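Local coordinates for hypothetical protein MTH1491 (Methanothermobacter thermautotrophicus, PDB 1L1S) that is of unknown function but belongs to the DsrE/DsrF-like family, whose relatives include proteins of sulfur metabolism, and has a parallel beta sheet flanked by helices, at residues A[68-76]-A[90-99]. Sequence-based numbering, arbitrary orientation.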
loop_
_atom_site.group_PDB
_atom_site.type_symbol
_atom_site.label_atom_id
_atom_site.label_comp_id
_atom_site.label_asym_id
_atom_site.label_seq_id
_atom_site.Cartn_x
_atom_site.Cartn_y
_atom_site.Cartn_z
ATOM N N ARG A 68 7.672 14.199 -10.740
ATOM C CA ARG A 68 8.730 14.491 -9.794
ATOM C C ARG A 68 9.153 13.251 -8.986
ATOM O O ARG A 68 8.373 12.705 -8.197
ATOM C CB ARG A 68 8.273 15.599 -8.832
ATOM C CG ARG A 68 9.332 16.030 -7.841
ATOM C CD ARG A 68 8.755 16.933 -6.745
ATOM N NE ARG A 68 9.804 17.431 -5.856
ATOM C CZ ARG A 68 9.598 17.840 -4.608
ATOM N NH1 ARG A 68 8.377 17.804 -4.091
ATOM N NH2 ARG A 68 10.612 18.297 -3.880
ATOM N N PHE A 69 10.391 12.811 -9.185
ATOM C CA PHE A 69 10.904 11.670 -8.437
ATOM C C PHE A 69 11.658 12.217 -7.228
ATOM O O PHE A 69 12.460 13.138 -7.359
ATOM C CB PHE A 69 11.833 10.821 -9.304
ATOM C CG PHE A 69 11.120 10.091 -10.399
ATOM C CD1 PHE A 69 10.791 10.737 -11.588
ATOM C CD2 PHE A 69 10.766 8.755 -10.243
ATOM C CE1 PHE A 69 10.127 10.066 -12.597
ATOM C CE2 PHE A 69 10.101 8.074 -11.250
ATOM C CZ PHE A 69 9.783 8.727 -12.428
ATOM N N CYS A 70 11.383 11.643 -6.061
ATOM C CA CYS A 70 11.984 12.065 -4.802
ATOM C C CYS A 70 12.744 10.943 -4.105
ATOM O O CYS A 70 12.207 9.859 -3.900
ATOM C CB CYS A 70 10.889 12.576 -3.865
ATOM S SG CYS A 70 9.778 13.784 -4.634
ATOM N N ALA A 71 13.993 11.220 -3.743
ATOM C CA ALA A 71 14.849 10.262 -3.053
ATOM C C ALA A 71 14.875 10.658 -1.580
ATOM O O ALA A 71 14.757 11.836 -1.245
ATOM C CB ALA A 71 16.257 10.298 -3.638
ATOM N N CYS A 72 15.020 9.669 -0.706
ATOM C CA CYS A 72 15.025 9.908 0.729
ATOM C C CYS A 72 16.404 10.320 1.233
ATOM O O CYS A 72 17.375 9.570 1.108
ATOM C CB CYS A 72 14.553 8.648 1.455
ATOM S SG CYS A 72 14.356 8.860 3.216
ATOM N N SER A 73 16.474 11.521 1.802
ATOM C CA SER A 73 17.722 12.074 2.327
ATOM C C SER A 73 18.416 11.132 3.311
ATOM O O SER A 73 19.643 11.075 3.361
ATOM C CB SER A 73 17.442 13.422 3.010
ATOM O OG SER A 73 18.630 14.073 3.438
ATOM N N ASN A 74 17.627 10.389 4.083
ATOM C CA ASN A 74 18.160 9.458 5.078
ATOM C C ASN A 74 18.659 8.166 4.445
ATOM O O ASN A 74 19.832 7.806 4.581
ATOM C CB ASN A 74 17.082 9.140 6.120
ATOM C CG ASN A 74 16.602 10.381 6.861
ATOM O OD1 ASN A 74 15.519 10.389 7.454
ATOM N ND2 ASN A 74 17.413 11.439 6.836
ATOM N N THR A 75 17.770 7.463 3.751
ATOM C CA THR A 75 18.157 6.216 3.111
ATOM C C THR A 75 19.461 6.392 2.336
ATOM O O THR A 75 20.352 5.543 2.425
ATOM C CB THR A 75 17.059 5.697 2.136
ATOM O OG1 THR A 75 16.945 6.580 1.013
ATOM C CG2 THR A 75 15.713 5.603 2.849
ATOM N N LEU A 76 19.570 7.493 1.588
ATOM C CA LEU A 76 20.769 7.764 0.788
ATOM C C LEU A 76 22.035 7.478 1.559
ATOM O O LEU A 76 22.854 6.670 1.140
ATOM C CB LEU A 76 20.807 9.218 0.317
ATOM C CG LEU A 76 19.863 9.615 -0.817
ATOM C CD1 LEU A 76 20.184 11.047 -1.240
ATOM C CD2 LEU A 76 20.016 8.655 -1.988
ATOM N N VAL A 90 16.084 14.323 -10.508
ATOM C CA VAL A 90 15.580 13.677 -9.306
ATOM C C VAL A 90 15.818 14.602 -8.131
ATOM O O VAL A 90 16.933 15.098 -7.945
ATOM C CB VAL A 90 16.311 12.342 -9.020
ATOM C CG1 VAL A 90 15.709 11.678 -7.771
ATOM C CG2 VAL A 90 16.203 11.421 -10.222
ATOM N N ASP A 91 14.779 14.827 -7.337
ATOM C CA ASP A 91 14.874 15.692 -6.173
ATOM C C ASP A 91 15.054 14.874 -4.912
ATOM O O ASP A 91 14.751 13.686 -4.876
ATOM C CB ASP A 91 13.620 16.552 -6.020
ATOM C CG ASP A 91 13.367 17.439 -7.225
ATOM O OD1 ASP A 91 14.343 17.794 -7.940
ATOM O OD2 ASP A 91 12.187 17.792 -7.445
ATOM N N VAL A 92 15.536 15.529 -3.873
ATOM C CA VAL A 92 15.774 14.887 -2.598
ATOM C C VAL A 92 14.856 15.503 -1.554
ATOM O O VAL A 92 14.722 16.727 -1.473
ATOM C CB VAL A 92 17.240 15.079 -2.146
ATOM C CG1 VAL A 92 17.474 14.403 -0.814
ATOM C CG2 VAL A 92 18.177 14.495 -3.179
ATOM N N VAL A 93 14.192 14.649 -0.786
ATOM C CA VAL A 93 13.315 15.115 0.276
ATOM C C VAL A 93 14.001 14.685 1.552
ATOM O O VAL A 93 14.816 13.766 1.538
ATOM C CB VAL A 93 11.892 14.494 0.183
ATOM C CG1 VAL A 93 11.166 15.062 -1.021
ATOM C CG2 VAL A 93 11.974 12.972 0.105
ATOM N N SER A 94 13.689 15.360 2.650
ATOM C CA SER A 94 14.315 15.044 3.918
ATOM C C SER A 94 14.003 13.629 4.401
ATOM O O SER A 94 14.836 12.996 5.039
ATOM C CB SER A 94 13.895 16.077 4.969
ATOM O OG SER A 94 12.490 16.254 4.983
ATOM N N SER A 95 12.805 13.139 4.091
ATOM C CA SER A 95 12.372 11.802 4.500
ATOM C C SER A 95 11.327 11.251 3.540
ATOM O O SER A 95 10.337 11.919 3.250
ATOM C CB SER A 95 11.760 11.847 5.895
ATOM O OG SER A 95 11.021 10.660 6.145
ATOM N N GLY A 96 11.542 10.032 3.064
ATOM C CA GLY A 96 10.600 9.422 2.140
ATOM C C GLY A 96 9.230 9.270 2.771
ATOM O O GLY A 96 8.248 9.797 2.251
ATOM N N VAL A 97 9.158 8.564 3.897
ATOM C CA VAL A 97 7.880 8.377 4.575
ATOM C C VAL A 97 7.295 9.698 5.065
ATOM O O VAL A 97 6.092 9.912 4.979
ATOM C CB VAL A 97 7.992 7.390 5.764
ATOM C CG1 VAL A 97 8.034 5.970 5.246
ATOM C CG2 VAL A 97 9.245 7.675 6.578
ATOM N N GLY A 98 8.149 10.582 5.576
ATOM C CA GLY A 98 7.674 11.873 6.040
ATOM C C GLY A 98 7.035 12.655 4.897
ATOM O O GLY A 98 5.956 13.212 5.050
ATOM N N HIS A 99 7.695 12.694 3.745
ATOM C CA HIS A 99 7.154 13.417 2.601
ATOM C C HIS A 99 5.792 12.820 2.224
ATOM O O HIS A 99 4.847 13.554 1.950
ATOM C CB HIS A 99 8.103 13.352 1.401
ATOM C CG HIS A 99 7.665 14.208 0.252
ATOM N ND1 HIS A 99 7.602 15.585 0.333
ATOM C CD2 HIS A 99 7.217 13.885 -0.986
ATOM C CE1 HIS A 99 7.135 16.071 -0.804
ATOM N NE2 HIS A 99 6.894 15.061 -1.621
#
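Arg68 and Asp91 meet across neighbouring strands, 68-72 and 91-93, the latter outermost in this chain's sheet; parallel by their bridge register, the strands form with helix 73-78 a beta-alpha-beta unit of the DsrE/DsrF-like fold. The Arg68 chain runs extended from CG to NE and crosses the aspartate at about a right angle. Arg68 NE donates to Asp91 OD2 over 2.9 Å, nearly in the guanidinium plane and on the anti lone pair of the oxygen, while guanidinium and carboxylate planes stand 58° apart. Arg68 NH2 stays 3.9 Å from Asp91 OD2, so the link runs through one nitrogen and one oxygen, between groups that are not coplanar.

Arg68 NH1 makes a second salt bridge to Glu38, which also accepts from His99 NE2, so one carboxylate ties both groups together. The imidazole stands almost perpendicular to the guanidinium (89°), with Arg68 NH1 3.9 Å from His99 CE1. Cys70 SG lies over one guanidinium face and Val93 CG1 over a face of the His99 ring, each offset toward the rim. Val93 CG1 also lies 3.8 Å from Cys70 CB.

Parallel register is evident from the ladder: Asp91 N to Phe69 O, Ala71 N to Asp91 O, Val93 N to Ala71 O and Ser73 N to Val93 O. Beyond it Ser94 OG bonds Asp31 of the second subunit, placing this turn at an interface. Helix 96-105 begins there, N-capped by Ser95 OG, which accepts from Gly98 N at 2.9 Å. Cys72 SG, turned anti to its backbone N (chi1 -174°), accepts from Gly96 N at 3.1 Å.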